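PDB 3HLY: flavodoxin-like domain from Synechococcus elongatus PCC 6301, which probably binds a flavin cofactor and takes part in electron transfer, as flavodoxin-like domains of flavoproteins do. Local coordinates for residues G24-K27 and A31-M34; I85-S90 and A103-L108. All coordinates share one frame; numbering follows the deposited sequence.

Interaction 1: residues G24-K27 and A31-M34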
ATOM      1  N   GLY A  24       0.782   1.348 -12.870  1.00 27.06           N
ATOM      2  CA  GLY A  24       1.859   2.301 -13.021  1.00 27.81           C
ATOM      3  C   GLY A  24       3.180   1.636 -12.696  1.00 34.83           C
ATOM      4  O   GLY A  24       4.169   1.826 -13.393  1.00 35.92           O
ATOM      5  N   LEU A  25       3.173   0.838 -11.632  1.00 31.37           N
ATOM      6  CA  LEU A  25       4.345   0.125 -11.172  1.00 22.31           C
ATOM      7  C   LEU A  25       4.915  -0.931 -12.106  1.00 31.29           C
ATOM      8  O   LEU A  25       6.134  -1.019 -12.238  1.00 31.30           O
ATOM      9  CB  LEU A  25       4.050  -0.525  -9.826  1.00 19.77           C
ATOM     10  CG  LEU A  25       4.328   0.358  -8.625  1.00 27.82           C
ATOM     11  CD1 LEU A  25       3.785  -0.303  -7.364  1.00 16.63           C
ATOM     12  CD2 LEU A  25       5.845   0.601  -8.540  1.00 25.66           C
ATOM     13  N   VAL A  26       4.065  -1.753 -12.726  1.00 33.66           N
ATOM     14  CA  VAL A  26       4.583  -2.800 -13.614  1.00 35.23           C
ATOM     15  C   VAL A  26       5.137  -2.251 -14.921  1.00 33.37           C
ATOM     16  O   VAL A  26       6.064  -2.815 -15.471  1.00 27.98           O
ATOM     17  CB  VAL A  26       3.519  -3.911 -13.937  1.00 37.16           C
ATOM     18  CG1 VAL A  26       3.167  -4.661 -12.684  1.00 13.35           C
ATOM     19  CG2 VAL A  26       2.286  -3.296 -14.575  1.00 22.65           C
ATOM     20  N   LYS A  27       4.578  -1.148 -15.414  1.00 32.32           N
ATOM     21  CA  LYS A  27       5.076  -0.539 -16.651  1.00 36.80           C
ATOM     22  C   LYS A  27       6.560  -0.190 -16.528  1.00 38.99           C
ATOM     23  O   LYS A  27       7.293  -0.205 -17.520  1.00 50.49           O
ATOM     24  CB  LYS A  27       4.304   0.744 -16.991  1.00 48.31           C
ATOM     25  CG  LYS A  27       2.867   0.528 -17.434  1.00 52.90           C
ATOM     26  CD  LYS A  27       2.251   1.836 -17.902  1.00 62.14           C
ATOM     27  CE  LYS A  27       0.767   1.675 -18.172  1.00 65.62           C
ATOM     28  NZ  LYS A  27       0.500   0.561 -19.122  1.00 71.08           N
ATOM     29  N   ALA A  31       8.452  -5.717 -10.107  1.00 29.01           N
ATOM     30  CA  ALA A  31       7.583  -6.875  -9.866  1.00 34.14           C
ATOM     31  C   ALA A  31       6.632  -6.536  -8.725  1.00 34.95           C
ATOM     32  O   ALA A  31       7.068  -6.277  -7.610  1.00 37.80           O
ATOM     33  CB  ALA A  31       8.402  -8.105  -9.489  1.00 33.37           C
ATOM     34  N   VAL A  32       5.334  -6.562  -9.002  1.00 27.37           N
ATOM     35  CA  VAL A  32       4.360  -6.233  -7.977  1.00 31.46           C
ATOM     36  C   VAL A  32       3.703  -7.443  -7.334  1.00 34.36           C
ATOM     37  O   VAL A  32       3.192  -8.331  -8.022  1.00 42.08           O
ATOM     38  CB  VAL A  32       3.267  -5.343  -8.558  1.00 35.87           C
ATOM     39  CG1 VAL A  32       2.268  -4.970  -7.477  1.00 42.88           C
ATOM     40  CG2 VAL A  32       3.912  -4.118  -9.181  1.00 35.10           C
ATOM     41  N   GLU A  33       3.709  -7.479  -6.011  1.00 24.67           N
ATOM     42  CA  GLU A  33       3.081  -8.589  -5.319  1.00 25.17           C
ATOM     43  C   GLU A  33       1.849  -8.087  -4.582  1.00 29.66           C
ATOM     44  O   GLU A  33       1.942  -7.286  -3.655  1.00 35.65           O
ATOM     45  CB  GLU A  33       4.085  -9.245  -4.365  1.00 30.26           C
ATOM     46  CG  GLU A  33       3.573 -10.484  -3.662  1.00 39.25           C
ATOM     47  CD  GLU A  33       4.703 -11.378  -3.179  1.00 56.58           C
ATOM     48  OE1 GLU A  33       5.623 -10.877  -2.495  1.00 67.14           O
ATOM     49  OE2 GLU A  33       4.669 -12.589  -3.481  1.00 57.72           O
HETATM   50  N   MSE A  34       0.688  -8.556  -5.025  1.00 29.26           N
HETATM   51  CA  MSE A  34      -0.585  -8.156  -4.445  1.00 24.53           C
HETATM   52  C   MSE A  34      -1.036  -9.162  -3.397  1.00 27.74           C
HETATM   53  O   MSE A  34      -0.901 -10.367  -3.575  1.00 31.42           O
HETATM   54  CB  MSE A  34      -1.634  -8.056  -5.540  1.00 26.63           C
HETATM   55  CG  MSE A  34      -1.072  -7.476  -6.810  1.00 45.05           C
HETATM   56 SE   MSE A  34      -2.293  -6.240  -7.593  1.00124.83          SE
HETATM   57  CE  MSE A  34      -2.003  -4.748  -6.409  1.00 43.90           C
TER
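Val32 packs its CG2 methyl against Leu25 and Val26 in the segment 24-27 of helix 14-27. Before it, Ala31 brings the chain out of the short loop; its CA lies 6.3 Å from the CA of Val26, yet its methyl points away from the helix, and its backbone is hydrogen-bonded to Val3 of the neighbouring strand. Val32 then turns its side chain toward the helix. With CG1 anti to the backbone N (chi1 -179°), CG2 stands anti to the carbonyl carbon, and it is this methyl that lies against the helix. Val32 CG2 is 3.6 Å from Val26 CG1, the two valine side chains crossing at about a right angle, and 3.7 Å from Leu25 CB, touching the leucine at the base of its side chain. A beta-branched residue suits the strand, since it keeps to extended geometry and holds a methyl close to the backbone. Leu25, buried and also packed on Val3 and Ile5, suits a larger apolar side chain, whereas Val26, at the exposed margin, contributes a short methyl. Beyond Val32, Glu33 continues the backbone pairing, with Val3 and Ile5. This is the second half of a right-handed beta-alpha-beta crossover, strand 3-7, helix 14-27, strand 32-36, in the flavodoxin-like fold. The contact is carried by aliphatic carbons alone, which implies hydrophobic and van der Waals packing without directional bonds.

Interaction 2: residues I85-S90 and A103-L108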
ATOM      1  N   ILE A  85       7.104   3.585   1.865  1.00 29.26           N
ATOM      2  CA  ILE A  85       5.714   3.314   2.153  1.00 23.95           C
ATOM      3  C   ILE A  85       4.834   4.219   1.293  1.00 27.17           C
ATOM      4  O   ILE A  85       4.999   5.441   1.292  1.00 21.96           O
ATOM      5  CB  ILE A  85       5.385   3.571   3.648  1.00 21.87           C
ATOM      6  CG1 ILE A  85       3.888   3.366   3.893  1.00 29.40           C
ATOM      7  CG2 ILE A  85       5.802   4.977   4.060  1.00 24.19           C
ATOM      8  CD1 ILE A  85       3.445   1.940   3.704  1.00 23.28           C
ATOM      9  N   GLY A  86       3.949   3.601   0.524  1.00 29.26           N
ATOM     10  CA  GLY A  86       3.023   4.354  -0.303  1.00 19.90           C
ATOM     11  C   GLY A  86       1.659   4.140   0.315  1.00 25.08           C
ATOM     12  O   GLY A  86       1.218   3.004   0.460  1.00 35.36           O
ATOM     13  N   LEU A  87       0.997   5.218   0.707  1.00 23.26           N
ATOM     14  CA  LEU A  87      -0.321   5.113   1.308  1.00 25.86           C
ATOM     15  C   LEU A  87      -1.395   5.715   0.392  1.00 25.07           C
ATOM     16  O   LEU A  87      -1.145   6.686  -0.313  1.00 28.53           O
ATOM     17  CB  LEU A  87      -0.322   5.839   2.658  1.00 15.63           C
ATOM     18  CG  LEU A  87       0.562   5.186   3.726  1.00 30.20           C
ATOM     19  CD1 LEU A  87       0.665   6.079   4.953  1.00 27.51           C
ATOM     20  CD2 LEU A  87      -0.016   3.822   4.103  1.00 28.98           C
ATOM     21  N   PHE A  88      -2.573   5.105   0.388  1.00 31.56           N
ATOM     22  CA  PHE A  88      -3.703   5.608  -0.390  1.00 33.27           C
ATOM     23  C   PHE A  88      -4.989   5.376   0.390  1.00 43.31           C
ATOM     24  O   PHE A  88      -5.192   4.317   0.985  1.00 40.88           O
ATOM     25  CB  PHE A  88      -3.777   4.951  -1.777  1.00 34.98           C
ATOM     26  CG  PHE A  88      -4.223   3.509  -1.781  1.00 29.24           C
ATOM     27  CD1 PHE A  88      -5.573   3.182  -1.785  1.00 27.65           C
ATOM     28  CD2 PHE A  88      -3.288   2.476  -1.880  1.00 36.55           C
ATOM     29  CE1 PHE A  88      -5.990   1.847  -1.899  1.00 32.33           C
ATOM     30  CE2 PHE A  88      -3.694   1.134  -1.994  1.00 31.43           C
ATOM     31  CZ  PHE A  88      -5.045   0.818  -2.007  1.00 21.84           C
ATOM     32  N   ASP A  89      -5.845   6.389   0.416  1.00 49.75           N
ATOM     33  CA  ASP A  89      -7.110   6.273   1.121  1.00 45.79           C
ATOM     34  C   ASP A  89      -8.038   5.392   0.286  1.00 40.74           C
ATOM     35  O   ASP A  89      -8.277   5.673  -0.888  1.00 39.89           O
ATOM     36  CB  ASP A  89      -7.716   7.658   1.321  1.00 56.94           C
ATOM     37  CG  ASP A  89      -8.905   7.642   2.253  1.00 63.58           C
ATOM     38  OD1 ASP A  89      -9.225   8.714   2.816  1.00 74.19           O
ATOM     39  OD2 ASP A  89      -9.524   6.565   2.421  1.00 61.89           O
ATOM     40  N   SER A  90      -8.550   4.326   0.892  1.00 31.20           N
ATOM     41  CA  SER A  90      -9.435   3.406   0.196  1.00 37.79           C
ATOM     42  C   SER A  90     -10.875   3.905   0.039  1.00 47.87           C
ATOM     43  O   SER A  90     -11.646   3.352  -0.754  1.00 44.14           O
ATOM     44  CB  SER A  90      -9.433   2.060   0.913  1.00 47.55           C
ATOM     45  OG  SER A  90      -9.842   2.203   2.257  1.00 62.07           O
ATOM     46  N   ALA A 103       2.475   7.953  10.372  1.00 43.27           N
ATOM     47  CA  ALA A 103       3.293   8.188  11.559  1.00 45.27           C
ATOM     48  C   ALA A 103       3.989   6.883  11.957  1.00 35.64           C
ATOM     49  O   ALA A 103       5.205   6.845  12.145  1.00 43.20           O
ATOM     50  CB  ALA A 103       2.427   8.706  12.706  1.00 45.98           C
ATOM     51  N   GLN A 104       3.210   5.814  12.052  1.00 27.90           N
ATOM     52  CA  GLN A 104       3.738   4.505  12.411  1.00 39.28           C
ATOM     53  C   GLN A 104       4.908   4.057  11.540  1.00 42.65           C
ATOM     54  O   GLN A 104       5.931   3.617  12.059  1.00 54.54           O
ATOM     55  CB  GLN A 104       2.631   3.463  12.344  1.00 46.04           C
ATOM     56  CG  GLN A 104       2.126   3.033  13.694  1.00 53.92           C
ATOM     57  CD  GLN A 104       1.015   2.030  13.581  1.00 59.67           C
ATOM     58  OE1 GLN A 104      -0.090   2.364  13.141  1.00 65.31           O
ATOM     59  NE2 GLN A 104       1.297   0.785  13.965  1.00 49.02           N
ATOM     60  N   PHE A 105       4.766   4.179  10.221  1.00 38.26           N
ATOM     61  CA  PHE A 105       5.824   3.784   9.303  1.00 32.18           C
ATOM     62  C   PHE A 105       7.064   4.668   9.396  1.00 30.58           C
ATOM     63  O   PHE A 105       8.191   4.171   9.359  1.00 35.64           O
ATOM     64  CB  PHE A 105       5.308   3.773   7.856  1.00 25.51           C
ATOM     65  CG  PHE A 105       4.419   2.601   7.535  1.00 28.84           C
ATOM     66  CD1 PHE A 105       4.940   1.311   7.482  1.00 29.29           C
ATOM     67  CD2 PHE A 105       3.065   2.787   7.299  1.00 28.63           C
ATOM     68  CE1 PHE A 105       4.128   0.222   7.198  1.00 27.15           C
ATOM     69  CE2 PHE A 105       2.237   1.711   7.015  1.00 27.49           C
ATOM     70  CZ  PHE A 105       2.775   0.414   6.965  1.00 36.97           C
ATOM     71  N   ARG A 106       6.881   5.978   9.483  1.00 27.40           N
ATOM     72  CA  ARG A 106       8.054   6.839   9.583  1.00 38.68           C
ATOM     73  C   ARG A 106       8.817   6.521  10.865  1.00 41.47           C
ATOM     74  O   ARG A 106      10.041   6.590  10.887  1.00 39.07           O
ATOM     75  CB  ARG A 106       7.674   8.329   9.549  1.00 37.79           C
ATOM     76  CG  ARG A 106       7.460   8.876   8.141  1.00 44.65           C
ATOM     77  CD  ARG A 106       7.758  10.378   8.080  1.00 47.91           C
ATOM     78  NE  ARG A 106       7.145  11.048   6.928  1.00 52.46           N
ATOM     79  CZ  ARG A 106       7.651  11.092   5.691  1.00 48.79           C
ATOM     80  NH1 ARG A 106       8.816  10.503   5.389  1.00 29.33           N
ATOM     81  NH2 ARG A 106       6.979  11.736   4.748  1.00 40.34           N
ATOM     82  N   ASN A 107       8.100   6.160  11.929  1.00 42.01           N
ATOM     83  CA  ASN A 107       8.771   5.829  13.180  1.00 46.47           C
ATOM     84  C   ASN A 107       9.582   4.545  13.078  1.00 44.94           C
ATOM     85  O   ASN A 107      10.537   4.349  13.832  1.00 45.31           O
ATOM     86  CB  ASN A 107       7.780   5.737  14.339  1.00 59.43           C
ATOM     87  CG  ASN A 107       7.729   7.022  15.157  1.00 86.80           C
ATOM     88  OD1 ASN A 107       8.765   7.671  15.383  1.00 96.57           O
ATOM     89  ND2 ASN A 107       6.532   7.390  15.618  1.00 89.27           N
ATOM     90  N   LEU A 108       9.215   3.671  12.147  1.00 38.66           N
ATOM     91  CA  LEU A 108       9.966   2.431  11.953  1.00 43.61           C
ATOM     92  C   LEU A 108      11.142   2.762  11.061  1.00 42.77           C
ATOM     93  O   LEU A 108      11.973   1.903  10.769  1.00 51.43           O
ATOM     94  CB  LEU A 108       9.119   1.363  11.270  1.00 37.28           C
ATOM     95  CG  LEU A 108       8.000   0.708  12.070  1.00 43.61           C
ATOM     96  CD1 LEU A 108       7.232  -0.240  11.167  1.00 46.26           C
ATOM     97  CD2 LEU A 108       8.582  -0.030  13.267  1.00 55.56           C
TER
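Ile85 CD1 lies over one face of the Phe105 ring, 3.6 Å from the ring centroid and 13° off the ring normal, a CH-pi contact almost square above the middle. It joins strand 84-88 to helix 98-107 within the beta-alpha-beta unit that ends in strand 111-112, part of the parallel sheet of the flavodoxin-like fold. In Ile85, CG1 is anti to the backbone N (chi1 176°), which sets it alongside the ring, and the next torsion lays CD1 over the face. CG1 comes within 3.6 Å of Phe105 CD2, while the other branch, CG2, lies 4.0 Å from Phe105 CB. Isoleucine suits the strand because its beta-branched carbon fits an extended backbone and its longer arm still reaches the aromatic surface. Phenylalanine suits the helix because a broad apolar plate can meet two side chains, Ile85 and Leu87, from alternate positions of the strand. Leu87 brings CD2 obliquely to the ring, 4.2 Å from Phe105 CE2. Phe105 also packs on Leu57 of strand 54-58, and its ring meets that of Phe76 with the planes at about 45°. Replacing Phe105 by an alanine is likely to open a gap beneath Ile85 CD1 and to leave Leu87 CD2 and the Phe76 ring without this aromatic neighbour. The closest approach between the two segments is that of Ile85 CD1 to Phe105 CE2, at 3.5 Å.

Overall arrangement
From the N terminus the chain runs through strand 3-7 into helix 14-27, and interaction 1 closes a very short loop where a short turn leads from that helix to strand 32-36, at one edge of the parallel sheet. The chain then passes through helix 42-51, strand 54-58 and helix 66-78 before strand 84-88 opens interaction 2, whose longer loop closes on helix 98-107. The two loops follow in series, neither nesting nor crossing. The centres of interactions 1 and 2 lie about 19 Å apart, on opposite sides of the chain's centre, and their nearest atoms about 8 Å apart. Both reach the same sheet: one ties the C-terminal part of helix 14-27 to outermost strand 32-36, the other packs a helix on the more interior strand 84-88.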